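Erythromycin C-12 hydroxylase (Saccharopolyspora erythraea, PDB 3ZKP) hydroxylates the macrolactone ring of erythromycin D at C-12 to give erythromycin C, using a heme b cofactor, molecular oxygen and NADPH. Local coordinates at residues A168-Q173 and R387-I392; Y284-P289 and I392-R397. The protein carries 1 engineered substitution. All blocks are in the same frame, centred on the assembly; numbering follows the deposited sequence. Where two conformers were deposited one is given.

Contact 1: residues A168-Q173 and R387-I392; sequences ALVDIQ and RHFEQI. With ERB (Erythromycin B), chain C.
The side-chain amide of Q391 reaches across to the end of helix 159-170 and grips two backbone carbonyls with one nitrogen. Its NE2 donates to V170 O at 3.0 Å and to I172 O at 2.7 Å. The bond to V170 is nearly straight, 169° at the hydrogen. Both acceptors lie close to the amide plane of Q391. From the carbonyl side the fit is less regular: NE2 stands above the V170 carbonyl plane, 35° out of it, but is tilted only slightly from that of I172. The two bonds use both N-H groups of Q391 and fix the rotation of its amide. With chi1 at 61°, CG of Q391 sits between its own N and carbonyl carbon, and the chain beyond runs out extended to the turn. A water lies 2.7 Å from Q391 OE1, placed to donate to it.

V170 and F389 cross at about a right angle. The CG1 branch of V170 comes obliquely to the ring of F389, 3.7 Å from its CD1. The D171 carboxylate, just past the helix, forms a salt bridge with R397. A second water accepts from Q391 N and lies within donating distance of D171 OD1.

I392 points at the helix end. Its CD1 is 3.5 Å from V170 O and also meets the desosamine methyl of erythromycin B, at 3.9 Å from ERB C27. I172 CG2 touches the same methyl. L169 packs CD2 on ERB C32, a methyl of the macrolactone. Helix 180-206 backs L169 and I172. The arrangement is that of the cytochrome P450 substrate pocket, where the end of the F helix meets the C-terminal loop beside the bound macrolide.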
ATOM      1  N   ALA A 168     -14.108  -5.442   1.859  1.00 20.18           N
ATOM      2  CA  ALA A 168     -14.459  -6.465   2.846  1.00 20.20           C
ATOM      3  C   ALA A 168     -13.225  -6.934   3.625  1.00 20.05           C
ATOM      4  O   ALA A 168     -13.307  -7.226   4.830  1.00 19.84           O
ATOM      5  CB  ALA A 168     -15.136  -7.635   2.160  1.00 20.20           C
ATOM      6  N   LEU A 169     -12.087  -6.991   2.925  1.00 19.50           N
ATOM      7  CA  LEU A 169     -10.835  -7.449   3.503  1.00 19.21           C
ATOM      8  C   LEU A 169     -10.387  -6.408   4.487  1.00 19.61           C
ATOM      9  O   LEU A 169     -10.093  -6.723   5.632  1.00 19.27           O
ATOM     10  CB  LEU A 169      -9.764  -7.691   2.420  1.00 18.96           C
ATOM     11  CG  LEU A 169      -8.361  -8.109   2.889  1.00 18.74           C
ATOM     12  CD1 LEU A 169      -8.396  -9.434   3.643  1.00 18.57           C
ATOM     13  CD2 LEU A 169      -7.387  -8.182   1.719  1.00 18.33           C
ATOM     14  N   VAL A 170     -10.384  -5.154   4.047  1.00 20.50           N
ATOM     15  CA  VAL A 170      -9.974  -4.037   4.898  1.00 21.23           C
ATOM     16  C   VAL A 170     -10.845  -3.863   6.156  1.00 21.50           C
ATOM     17  O   VAL A 170     -10.326  -3.430   7.188  1.00 22.10           O
ATOM     18  CB  VAL A 170      -9.810  -2.719   4.073  1.00 21.43           C
ATOM     19  CG1 VAL A 170      -9.647  -1.504   4.973  1.00 21.47           C
ATOM     20  CG2 VAL A 170      -8.613  -2.827   3.154  1.00 21.85           C
ATOM     21  N   ASP A 171     -12.130  -4.236   6.096  1.00 21.73           N
ATOM     22  CA  ASP A 171     -13.060  -4.100   7.233  0.50 21.84           C
ATOM     23  C   ASP A 171     -13.326  -5.401   8.008  1.00 22.13           C
ATOM     24  O   ASP A 171     -14.228  -5.461   8.868  1.00 21.78           O
ATOM     25  CB  ASP A 171     -14.399  -3.516   6.759  0.50 21.93           C
ATOM     26  CG  ASP A 171     -14.361  -2.003   6.576  0.50 22.12           C
ATOM     27  OD1 ASP A 171     -13.449  -1.330   7.115  0.50 22.63           O
ATOM     28  OD2 ASP A 171     -15.268  -1.485   5.893  0.50 21.55           O
ATOM     29  N   ILE A 172     -12.566  -6.449   7.698  1.00 22.16           N
ATOM     30  CA  ILE A 172     -12.754  -7.739   8.349  1.00 22.01           C
ATOM     31  C   ILE A 172     -12.696  -7.582   9.876  1.00 21.87           C
ATOM     32  O   ILE A 172     -11.900  -6.792  10.393  1.00 21.06           O
ATOM     33  CB  ILE A 172     -11.748  -8.801   7.823  1.00 21.68           C
ATOM     34  CG1 ILE A 172     -12.251 -10.207   8.137  1.00 23.00           C
ATOM     35  CG2 ILE A 172     -10.328  -8.560   8.358  1.00 21.73           C
ATOM     36  CD1 ILE A 172     -11.449 -11.274   7.459  1.00 24.79           C
ATOM     37  N   GLN A 173     -13.565  -8.296  10.592  1.00 22.27           N
ATOM     38  CA  GLN A 173     -13.546  -8.215  12.052  1.00 22.75           C
ATOM     39  C   GLN A 173     -12.234  -8.815  12.538  1.00 22.76           C
ATOM     40  O   GLN A 173     -11.908  -9.953  12.214  1.00 22.93           O
ATOM     41  CB  GLN A 173     -14.757  -8.913  12.689  1.00 23.31           C
ATOM     42  CG  GLN A 173     -15.024  -8.481  14.141  1.00 23.97           C
ATOM     43  CD  GLN A 173     -14.151  -9.223  15.143  1.00 26.72           C
ATOM     44  OE1 GLN A 173     -14.207 -10.459  15.245  1.00 27.15           O
ATOM     45  NE2 GLN A 173     -13.352  -8.473  15.903  1.00 27.25           N
ATOM     46  N   ARG A 387     -14.966   9.971   5.859  1.00 15.34           N
ATOM     47  CA  ARG A 387     -14.769   9.028   6.958  1.00 15.99           C
ATOM     48  C   ARG A 387     -13.421   8.345   6.744  1.00 15.42           C
ATOM     49  O   ARG A 387     -13.083   7.978   5.606  1.00 15.51           O
ATOM     50  CB  ARG A 387     -15.908   7.977   7.011  1.00 16.63           C
ATOM     51  CG  ARG A 387     -17.343   8.531   7.253  1.00 18.15           C
ATOM     52  CD  ARG A 387     -17.569   8.965   8.706  1.00 20.09           C
ATOM     53  NE  ARG A 387     -18.948   9.364   9.051  1.00 20.06           N
ATOM     54  CZ  ARG A 387     -19.415  10.623   9.043  1.00 21.43           C
ATOM     55  NH1 ARG A 387     -18.639  11.633   8.661  1.00 20.20           N
ATOM     56  NH2 ARG A 387     -20.674  10.880   9.413  1.00 20.32           N
ATOM     57  N   HIS A 388     -12.659   8.208   7.829  1.00 15.16           N
ATOM     58  CA  HIS A 388     -11.377   7.482   7.846  1.00 15.27           C
ATOM     59  C   HIS A 388     -11.569   5.958   7.925  1.00 15.47           C
ATOM     60  O   HIS A 388     -12.561   5.460   8.498  1.00 14.77           O
ATOM     61  CB  HIS A 388     -10.542   7.942   9.052  1.00 15.26           C
ATOM     62  CG  HIS A 388     -10.020   9.345   8.924  1.00 16.80           C
ATOM     63  ND1 HIS A 388      -8.675   9.635   8.833  1.00 16.64           N
ATOM     64  CD2 HIS A 388     -10.668  10.532   8.827  1.00 18.19           C
ATOM     65  CE1 HIS A 388      -8.515  10.942   8.710  1.00 17.34           C
ATOM     66  NE2 HIS A 388      -9.708  11.510   8.697  1.00 19.42           N
ATOM     67  N   PHE A 389     -10.620   5.209   7.365  1.00 15.22           N
ATOM     68  CA  PHE A 389     -10.587   3.758   7.577  1.00 14.54           C
ATOM     69  C   PHE A 389     -10.329   3.532   9.058  1.00 14.72           C
ATOM     70  O   PHE A 389      -9.510   4.245   9.664  1.00 14.42           O
ATOM     71  CB  PHE A 389      -9.510   3.080   6.720  1.00 14.00           C
ATOM     72  CG  PHE A 389      -9.833   3.029   5.244  1.00 13.11           C
ATOM     73  CD1 PHE A 389     -10.675   2.043   4.732  1.00 13.28           C
ATOM     74  CD2 PHE A 389      -9.251   3.935   4.359  1.00 11.88           C
ATOM     75  CE1 PHE A 389     -10.955   1.978   3.376  1.00 12.33           C
ATOM     76  CE2 PHE A 389      -9.524   3.875   3.005  1.00 12.89           C
ATOM     77  CZ  PHE A 389     -10.389   2.905   2.510  1.00 12.96           C
ATOM     78  N   GLU A 390     -11.040   2.564   9.643  1.00 15.05           N
ATOM     79  CA  GLU A 390     -10.915   2.322  11.088  0.50 15.57           C
ATOM     80  C   GLU A 390      -9.707   1.446  11.454  1.00 15.52           C
ATOM     81  O   GLU A 390      -9.214   1.509  12.593  1.00 16.04           O
ATOM     82  CB  GLU A 390     -12.219   1.763  11.697  0.50 15.97           C
ATOM     83  CG  GLU A 390     -13.384   2.781  11.813  0.50 16.96           C
ATOM     84  CD  GLU A 390     -13.295   3.709  13.033  0.50 18.11           C
ATOM     85  OE1 GLU A 390     -12.703   3.315  14.060  0.50 18.19           O
ATOM     86  OE2 GLU A 390     -13.847   4.840  12.969  0.50 18.55           O
ATOM     87  N   GLN A 391      -9.195   0.675  10.493  1.00 14.81           N
ATOM     88  CA  GLN A 391      -8.075  -0.243  10.741  1.00 13.92           C
ATOM     89  C   GLN A 391      -7.265  -0.532   9.471  1.00 13.05           C
ATOM     90  O   GLN A 391      -7.722  -0.273   8.348  1.00 11.86           O
ATOM     91  CB  GLN A 391      -8.605  -1.576  11.300  1.00 13.77           C
ATOM     92  CG  GLN A 391      -9.551  -2.291  10.351  1.00 14.15           C
ATOM     93  CD  GLN A 391     -10.077  -3.615  10.892  1.00 15.47           C
ATOM     94  OE1 GLN A 391     -10.121  -3.846  12.107  1.00 16.06           O
ATOM     95  NE2 GLN A 391     -10.509  -4.482   9.983  1.00 15.20           N
ATOM     96  N   ILE A 392      -6.080  -1.101   9.682  1.00 12.18           N
ATOM     97  CA  ILE A 392      -5.224  -1.667   8.618  1.00 12.14           C
ATOM     98  C   ILE A 392      -4.506  -0.622   7.747  1.00 11.58           C
ATOM     99  O   ILE A 392      -3.279  -0.663   7.604  1.00 11.90           O
ATOM    100  CB  ILE A 392      -5.961  -2.749   7.750  1.00 12.36           C
ATOM    101  CG1 ILE A 392      -6.452  -3.896   8.659  1.00 12.98           C
ATOM    102  CG2 ILE A 392      -5.023  -3.291   6.630  1.00 10.95           C
ATOM    103  CD1 ILE A 392      -7.262  -4.992   7.957  1.00 14.07           C
TER
HETATM  104  C1  ERB C 413      -1.104  -8.121   0.132  1.00  9.82           C
HETATM  105  N1  ERB C 413      -2.567  -7.267   9.862  1.00 14.24           N
HETATM  106  O1  ERB C 413      -1.872  -7.327  -0.398  1.00 10.72           O
HETATM  107  C2  ERB C 413      -1.516  -9.422   0.794  1.00 10.19           C
HETATM  108  O2  ERB C 413       0.306  -7.864   0.179  1.00  9.43           O
HETATM  109  C3  ERB C 413      -2.441  -9.216   2.017  1.00 10.38           C
HETATM  110  O3  ERB C 413      -2.435 -10.453   2.754  1.00 11.44           O
HETATM  111  C4  ERB C 413      -1.970  -8.049   2.902  1.00  9.81           C
HETATM  112  O4  ERB C 413      -3.539 -10.982   4.735  1.00 10.58           O
HETATM  113  C5  ERB C 413      -3.143  -7.367   3.658  1.00 10.87           C
HETATM  114  O5  ERB C 413      -2.132 -13.506   2.511  1.00 13.70           O
HETATM  115  C6  ERB C 413      -3.726  -6.144   2.937  1.00 11.99           C
HETATM  116  O6  ERB C 413      -2.273 -14.381   5.174  1.00 13.31           O
HETATM  117  C7  ERB C 413      -2.752  -4.959   3.109  1.00 10.63           C
HETATM  118  O7  ERB C 413      -2.736  -6.917   4.955  1.00 11.79           O
HETATM  119  C8  ERB C 413      -2.670  -3.901   1.996  1.00 11.63           C
HETATM  120  O8  ERB C 413      -1.158  -6.905   7.334  1.00 11.63           O
HETATM  121  C9  ERB C 413      -1.378  -3.099   2.097  1.00 12.08           C
HETATM  122  O9  ERB C 413      -4.550  -7.769   6.156  1.00 11.94           O
HETATM  123  C10 ERB C 413      -0.012  -3.700   1.760  1.00 11.26           C
HETATM  124  O10 ERB C 413      -3.946  -6.447   1.556  1.00 11.82           O
HETATM  125  C11 ERB C 413      -0.141  -4.773   0.674  1.00  9.98           C
HETATM  126  O11 ERB C 413      -1.409  -1.944   2.479  1.00 11.74           O
HETATM  127  C12 ERB C 413       1.130  -5.612   0.456  1.00  8.83           C
HETATM  128  O12 ERB C 413      -0.556  -4.134  -0.542  1.00 11.41           O
HETATM  129  C13 ERB C 413       0.864  -6.763  -0.521  1.00  7.92           C
HETATM  130  C14 ERB C 413      -3.692 -10.878   3.306  1.00 11.24           C
HETATM  131  C15 ERB C 413      -4.168 -12.216   2.699  1.00 11.36           C
HETATM  132  C16 ERB C 413      -3.392 -13.454   3.196  1.00 12.10           C
HETATM  133  C17 ERB C 413      -3.142 -13.346   4.710  1.00 10.33           C
HETATM  134  C18 ERB C 413      -2.599 -11.974   5.137  1.00  9.78           C
HETATM  135  C19 ERB C 413      -4.207 -14.716   2.825  1.00 12.45           C
HETATM  136  C20 ERB C 413      -1.608 -14.711   1.925  1.00 13.81           C
HETATM  137  C21 ERB C 413      -2.389 -11.864   6.644  1.00 10.96           C
HETATM  138  C22 ERB C 413      -3.124  -7.711   6.086  1.00 11.33           C
HETATM  139  C23 ERB C 413      -2.597  -7.074   7.373  1.00 12.77           C
HETATM  140  C24 ERB C 413      -3.067  -7.889   8.595  1.00 12.12           C
HETATM  141  C25 ERB C 413      -4.596  -8.087   8.550  1.00 12.64           C
HETATM  142  C26 ERB C 413      -5.036  -8.634   7.190  1.00 13.13           C
HETATM  143  C27 ERB C 413      -6.565  -8.690   7.066  1.00 14.35           C
HETATM  144  C28 ERB C 413      -3.161  -5.946  10.222  1.00 14.43           C
HETATM  145  C29 ERB C 413      -2.767  -8.188  10.995  1.00 12.42           C
HETATM  146  C30 ERB C 413      -2.049 -10.407  -0.258  1.00  8.87           C
HETATM  147  C31 ERB C 413      -0.818  -8.489   3.823  1.00  9.88           C
HETATM  148  C32 ERB C 413      -5.101  -5.797   3.534  1.00 13.06           C
HETATM  149  C33 ERB C 413      -3.912  -2.992   2.024  1.00 12.25           C
HETATM  150  C34 ERB C 413       1.031  -2.640   1.377  1.00 11.29           C
HETATM  151  C35 ERB C 413       1.736  -6.073   1.793  1.00  7.89           C
HETATM  152  C36 ERB C 413       2.154  -7.326  -1.108  1.00  9.61           C
HETATM  153  C37 ERB C 413       1.830  -8.382  -2.151  1.00  8.18           C
HETATM  154  O   HOH W   1     -10.657  -0.238   7.758  1.00 20.41           O
HETATM  155  O   HOH W   2     -12.096  -5.265  13.210  1.00 21.88           O

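Contact 2: residues Y284-P289 and I392-R397; sequences YRPPFP and IVLGTR. With ERB (Erythromycin B), chain C.
L394 overlaps the backbone of R285 and P286. Its CD2 lies 3.9 Å from R285 CA, and its CB is 3.3 Å from P286 O. The L394 and R285 side chains cross at about a right angle. CG of L394 is anti to its backbone N (chi1 -174°), which turns CD2 over R285 CA. The guanidinium of R285 is occupied away from this contact, by salt bridges to E259 and E27.

One backbone bond joins the two loops: L394 N donates to P287 O at 2.8 Å. V393 CA adds a bent CA-H...O contact to P287 O at 3.2 Å, at most a weak addition. P289 sets its CD 3.2 Å from I392 O and its CG near L394 CB.

F288 carries the contact into the pocket. One face of its ring is covered by the macrolactone, with ERB C10 3.6 Å above the plane and over the centre. The ketone oxygen ERB O11 is 3.0 Å from F288 CD1. The desosamine hydroxyl ERB O8 approaches the ring edge in plane. V393 CG1 meets the methyl ERB C33, while P287 touches the heme.

Chemically, backbone carbonyls meet one N-H and aliphatic carbons, with looser apolar contacts of L394 on P286 and P289. The three prolines limit backbone freedom in 284-289, which probably helps keep F288 against the macrolide and P287 against the heme.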
ATOM      1  N   TYR A 284       4.879  11.182   5.455  1.00  9.35           N
ATOM      2  CA  TYR A 284       4.006  11.849   6.421  1.00  9.44           C
ATOM      3  C   TYR A 284       2.798  11.000   6.787  1.00  8.83           C
ATOM      4  O   TYR A 284       2.397  10.924   7.960  1.00  8.34           O
ATOM      5  CB  TYR A 284       3.532  13.160   5.797  1.00 10.22           C
ATOM      6  CG  TYR A 284       2.923  14.158   6.746  1.00 10.28           C
ATOM      7  CD1 TYR A 284       3.716  14.827   7.682  1.00 10.90           C
ATOM      8  CD2 TYR A 284       1.563  14.475   6.671  1.00 11.27           C
ATOM      9  CE1 TYR A 284       3.162  15.768   8.543  1.00 13.27           C
ATOM     10  CE2 TYR A 284       1.006  15.433   7.509  1.00 11.66           C
ATOM     11  CZ  TYR A 284       1.812  16.063   8.443  1.00 11.55           C
ATOM     12  OH  TYR A 284       1.278  16.986   9.284  1.00 14.66           O
ATOM     13  N   ARG A 285       2.197  10.402   5.765  1.00  8.41           N
ATOM     14  CA  ARG A 285       1.009   9.581   5.920  1.00  8.11           C
ATOM     15  C   ARG A 285       1.101   8.258   5.117  1.00  7.87           C
ATOM     16  O   ARG A 285       0.405   8.091   4.134  1.00  7.80           O
ATOM     17  CB  ARG A 285      -0.231  10.393   5.532  1.00  8.80           C
ATOM     18  CG  ARG A 285      -0.811  11.251   6.667  1.00  7.82           C
ATOM     19  CD  ARG A 285      -1.752  12.329   6.177  1.00  8.87           C
ATOM     20  NE  ARG A 285      -2.413  13.017   7.299  1.00 12.41           N
ATOM     21  CZ  ARG A 285      -2.885  14.263   7.255  1.00 12.38           C
ATOM     22  NH1 ARG A 285      -2.762  14.989   6.156  1.00 12.70           N
ATOM     23  NH2 ARG A 285      -3.462  14.800   8.324  1.00 12.84           N
ATOM     24  N   PRO A 286       1.942   7.296   5.572  1.00  8.04           N
ATOM     25  CA  PRO A 286       2.063   6.019   4.841  1.00  8.26           C
ATOM     26  C   PRO A 286       0.716   5.303   4.776  1.00  8.14           C
ATOM     27  O   PRO A 286       0.068   5.140   5.816  1.00  8.62           O
ATOM     28  CB  PRO A 286       3.051   5.199   5.706  1.00  8.22           C
ATOM     29  CG  PRO A 286       2.946   5.862   7.120  1.00  8.36           C
ATOM     30  CD  PRO A 286       2.796   7.322   6.778  1.00  7.37           C
ATOM     31  N   PRO A 287       0.289   4.888   3.561  1.00  7.34           N
ATOM     32  CA  PRO A 287      -0.942   4.101   3.413  1.00  7.44           C
ATOM     33  C   PRO A 287      -1.013   2.840   4.303  1.00  7.64           C
ATOM     34  O   PRO A 287      -2.070   2.543   4.882  1.00  6.97           O
ATOM     35  CB  PRO A 287      -0.944   3.735   1.910  1.00  7.24           C
ATOM     36  CG  PRO A 287      -0.233   4.942   1.256  1.00  8.14           C
ATOM     37  CD  PRO A 287       0.908   5.206   2.251  1.00  7.16           C
ATOM     38  N   PHE A 288       0.107   2.135   4.421  1.00  7.38           N
ATOM     39  CA  PHE A 288       0.218   0.903   5.194  1.00  8.05           C
ATOM     40  C   PHE A 288       1.137   1.255   6.374  1.00  8.11           C
ATOM     41  O   PHE A 288       2.349   1.265   6.213  1.00  8.90           O
ATOM     42  CB  PHE A 288       0.844  -0.188   4.307  1.00  7.66           C
ATOM     43  CG  PHE A 288       0.726  -1.609   4.843  1.00  8.84           C
ATOM     44  CD1 PHE A 288      -0.490  -2.107   5.306  1.00  9.78           C
ATOM     45  CD2 PHE A 288       1.825  -2.470   4.784  1.00  9.06           C
ATOM     46  CE1 PHE A 288      -0.606  -3.424   5.742  1.00 10.04           C
ATOM     47  CE2 PHE A 288       1.727  -3.792   5.224  1.00  9.55           C
ATOM     48  CZ  PHE A 288       0.518  -4.274   5.692  1.00  9.31           C
ATOM     49  N   PRO A 289       0.556   1.600   7.538  1.00  8.59           N
ATOM     50  CA  PRO A 289       1.332   2.198   8.635  1.00  9.46           C
ATOM     51  C   PRO A 289       2.110   1.180   9.486  1.00 10.17           C
ATOM     52  O   PRO A 289       2.963   1.584  10.262  1.00 10.99           O
ATOM     53  CB  PRO A 289       0.251   2.909   9.483  1.00  8.52           C
ATOM     54  CG  PRO A 289      -0.962   2.010   9.342  1.00  8.47           C
ATOM     55  CD  PRO A 289      -0.882   1.474   7.887  1.00  8.15           C
ATOM     56  N   ILE A 392      -6.080  -1.101   9.682  1.00 12.18           N
ATOM     57  CA  ILE A 392      -5.224  -1.667   8.618  1.00 12.14           C
ATOM     58  C   ILE A 392      -4.506  -0.622   7.747  1.00 11.58           C
ATOM     59  O   ILE A 392      -3.279  -0.663   7.604  1.00 11.90           O
ATOM     60  CB  ILE A 392      -5.961  -2.749   7.750  1.00 12.36           C
ATOM     61  CG1 ILE A 392      -6.452  -3.896   8.659  1.00 12.98           C
ATOM     62  CG2 ILE A 392      -5.023  -3.291   6.630  1.00 10.95           C
ATOM     63  CD1 ILE A 392      -7.262  -4.992   7.957  1.00 14.07           C
ATOM     64  N   VAL A 393      -5.256   0.299   7.159  1.00 10.70           N
ATOM     65  CA  VAL A 393      -4.632   1.372   6.345  1.00 10.00           C
ATOM     66  C   VAL A 393      -4.821   2.753   6.976  1.00  9.95           C
ATOM     67  O   VAL A 393      -5.722   2.950   7.799  1.00 10.09           O
ATOM     68  CB  VAL A 393      -5.177   1.383   4.906  1.00  9.16           C
ATOM     69  CG1 VAL A 393      -4.818   0.105   4.193  1.00  8.91           C
ATOM     70  CG2 VAL A 393      -6.725   1.580   4.895  1.00 10.26           C
ATOM     71  N   LEU A 394      -3.972   3.702   6.584  1.00  8.97           N
ATOM     72  CA  LEU A 394      -4.069   5.066   7.065  1.00  8.81           C
ATOM     73  C   LEU A 394      -4.587   5.987   5.967  1.00  9.54           C
ATOM     74  O   LEU A 394      -3.818   6.420   5.094  1.00  9.07           O
ATOM     75  CB  LEU A 394      -2.697   5.538   7.584  1.00  8.06           C
ATOM     76  CG  LEU A 394      -2.608   6.911   8.264  1.00  8.30           C
ATOM     77  CD1 LEU A 394      -3.177   6.846   9.682  1.00  9.31           C
ATOM     78  CD2 LEU A 394      -1.151   7.414   8.285  1.00  7.62           C
ATOM     79  N   GLY A 395      -5.889   6.293   6.014  1.00 10.09           N
ATOM     80  CA  GLY A 395      -6.506   7.166   5.012  1.00  9.97           C
ATOM     81  C   GLY A 395      -8.000   7.341   5.191  1.00 10.59           C
ATOM     82  O   GLY A 395      -8.558   7.030   6.256  1.00  9.48           O
ATOM     83  N   THR A 396      -8.643   7.846   4.137  1.00 10.72           N
ATOM     84  CA  THR A 396     -10.085   8.096   4.128  1.00 11.69           C
ATOM     85  C   THR A 396     -10.811   7.227   3.104  1.00 11.69           C
ATOM     86  O   THR A 396     -10.346   7.112   1.966  1.00 12.17           O
ATOM     87  CB  THR A 396     -10.392   9.584   3.807  1.00 11.43           C
ATOM     88  OG1 THR A 396      -9.811   9.925   2.541  1.00 13.26           O
ATOM     89  CG2 THR A 396      -9.837  10.507   4.899  1.00 12.47           C
ATOM     90  N   ARG A 397     -11.951   6.640   3.499  1.00 12.20           N
ATOM     91  CA  ARG A 397     -12.771   5.814   2.598  0.50 12.57           C
ATOM     92  C   ARG A 397     -13.340   6.631   1.434  1.00 12.34           C
ATOM     93  O   ARG A 397     -13.504   6.115   0.326  1.00 11.55           O
ATOM     94  CB  ARG A 397     -13.918   5.133   3.361  0.50 12.55           C
ATOM     95  CG  ARG A 397     -13.517   4.499   4.699  0.50 13.79           C
ATOM     96  CD  ARG A 397     -14.738   3.980   5.491  0.50 13.64           C
ATOM     97  NE  ARG A 397     -14.315   3.281   6.705  0.50 16.55           N
ATOM     98  CZ  ARG A 397     -14.073   1.971   6.774  0.50 15.78           C
ATOM     99  NH1 ARG A 397     -14.225   1.211   5.702  0.50 15.86           N
ATOM    100  NH2 ARG A 397     -13.680   1.418   7.918  0.50 13.40           N
TER
HETATM  101  C1  ERB C 413      -1.104  -8.121   0.132  1.00  9.82           C
HETATM  102  N1  ERB C 413      -2.567  -7.267   9.862  1.00 14.24           N
HETATM  103  O1  ERB C 413      -1.872  -7.327  -0.398  1.00 10.72           O
HETATM  104  C2  ERB C 413      -1.516  -9.422   0.794  1.00 10.19           C
HETATM  105  O2  ERB C 413       0.306  -7.864   0.179  1.00  9.43           O
HETATM  106  C3  ERB C 413      -2.441  -9.216   2.017  1.00 10.38           C
HETATM  107  O3  ERB C 413      -2.435 -10.453   2.754  1.00 11.44           O
HETATM  108  C4  ERB C 413      -1.970  -8.049   2.902  1.00  9.81           C
HETATM  109  O4  ERB C 413      -3.539 -10.982   4.735  1.00 10.58           O
HETATM  110  C5  ERB C 413      -3.143  -7.367   3.658  1.00 10.87           C
HETATM  111  O5  ERB C 413      -2.132 -13.506   2.511  1.00 13.70           O
HETATM  112  C6  ERB C 413      -3.726  -6.144   2.937  1.00 11.99           C
HETATM  113  O6  ERB C 413      -2.273 -14.381   5.174  1.00 13.31           O
HETATM  114  C7  ERB C 413      -2.752  -4.959   3.109  1.00 10.63           C
HETATM  115  O7  ERB C 413      -2.736  -6.917   4.955  1.00 11.79           O
HETATM  116  C8  ERB C 413      -2.670  -3.901   1.996  1.00 11.63           C
HETATM  117  O8  ERB C 413      -1.158  -6.905   7.334  1.00 11.63           O
HETATM  118  C9  ERB C 413      -1.378  -3.099   2.097  1.00 12.08           C
HETATM  119  O9  ERB C 413      -4.550  -7.769   6.156  1.00 11.94           O
HETATM  120  C10 ERB C 413      -0.012  -3.700   1.760  1.00 11.26           C
HETATM  121  O10 ERB C 413      -3.946  -6.447   1.556  1.00 11.82           O
HETATM  122  C11 ERB C 413      -0.141  -4.773   0.674  1.00  9.98           C
HETATM  123  O11 ERB C 413      -1.409  -1.944   2.479  1.00 11.74           O
HETATM  124  C12 ERB C 413       1.130  -5.612   0.456  1.00  8.83           C
HETATM  125  O12 ERB C 413      -0.556  -4.134  -0.542  1.00 11.41           O
HETATM  126  C13 ERB C 413       0.864  -6.763  -0.521  1.00  7.92           C
HETATM  127  C14 ERB C 413      -3.692 -10.878   3.306  1.00 11.24           C
HETATM  128  C15 ERB C 413      -4.168 -12.216   2.699  1.00 11.36           C
HETATM  129  C16 ERB C 413      -3.392 -13.454   3.196  1.00 12.10           C
HETATM  130  C17 ERB C 413      -3.142 -13.346   4.710  1.00 10.33           C
HETATM  131  C18 ERB C 413      -2.599 -11.974   5.137  1.00  9.78           C
HETATM  132  C19 ERB C 413      -4.207 -14.716   2.825  1.00 12.45           C
HETATM  133  C20 ERB C 413      -1.608 -14.711   1.925  1.00 13.81           C
HETATM  134  C21 ERB C 413      -2.389 -11.864   6.644  1.00 10.96           C
HETATM  135  C22 ERB C 413      -3.124  -7.711   6.086  1.00 11.33           C
HETATM  136  C23 ERB C 413      -2.597  -7.074   7.373  1.00 12.77           C
HETATM  137  C24 ERB C 413      -3.067  -7.889   8.595  1.00 12.12           C
HETATM  138  C25 ERB C 413      -4.596  -8.087   8.550  1.00 12.64           C
HETATM  139  C26 ERB C 413      -5.036  -8.634   7.190  1.00 13.13           C
HETATM  140  C27 ERB C 413      -6.565  -8.690   7.066  1.00 14.35           C
HETATM  141  C28 ERB C 413      -3.161  -5.946  10.222  1.00 14.43           C
HETATM  142  C29 ERB C 413      -2.767  -8.188  10.995  1.00 12.42           C
HETATM  143  C30 ERB C 413      -2.049 -10.407  -0.258  1.00  8.87           C
HETATM  144  C31 ERB C 413      -0.818  -8.489   3.823  1.00  9.88           C
HETATM  145  C32 ERB C 413      -5.101  -5.797   3.534  1.00 13.06           C
HETATM  146  C33 ERB C 413      -3.912  -2.992   2.024  1.00 12.25           C
HETATM  147  C34 ERB C 413       1.031  -2.640   1.377  1.00 11.29           C
HETATM  148  C35 ERB C 413       1.736  -6.073   1.793  1.00  7.89           C
HETATM  149  C36 ERB C 413       2.154  -7.326  -1.108  1.00  9.61           C
HETATM  150  C37 ERB C 413       1.830  -8.382  -2.151  1.00  8.18           C

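In the fold
Contacts 1 and 2 share I392, and their centres lie 11 Å apart. The loop 387-397 serves both: its first half meets the end of helix 159-170, its second the loop after helix 274-284. R397 ties them together. R397 NH2 forms a salt bridge with D171 OD1 at 2.9 Å, and R397 N is probably hydrogen-bonded to R387 O at 2.7 Å. Both contacts line the erythromycin B pocket, where H88, E89 and Q292 also hydrogen-bond the ligand. Contact 2 comes closer to the cofactor: the P287 side chain is about 4 Å from the heme, that of I392 about 11 Å.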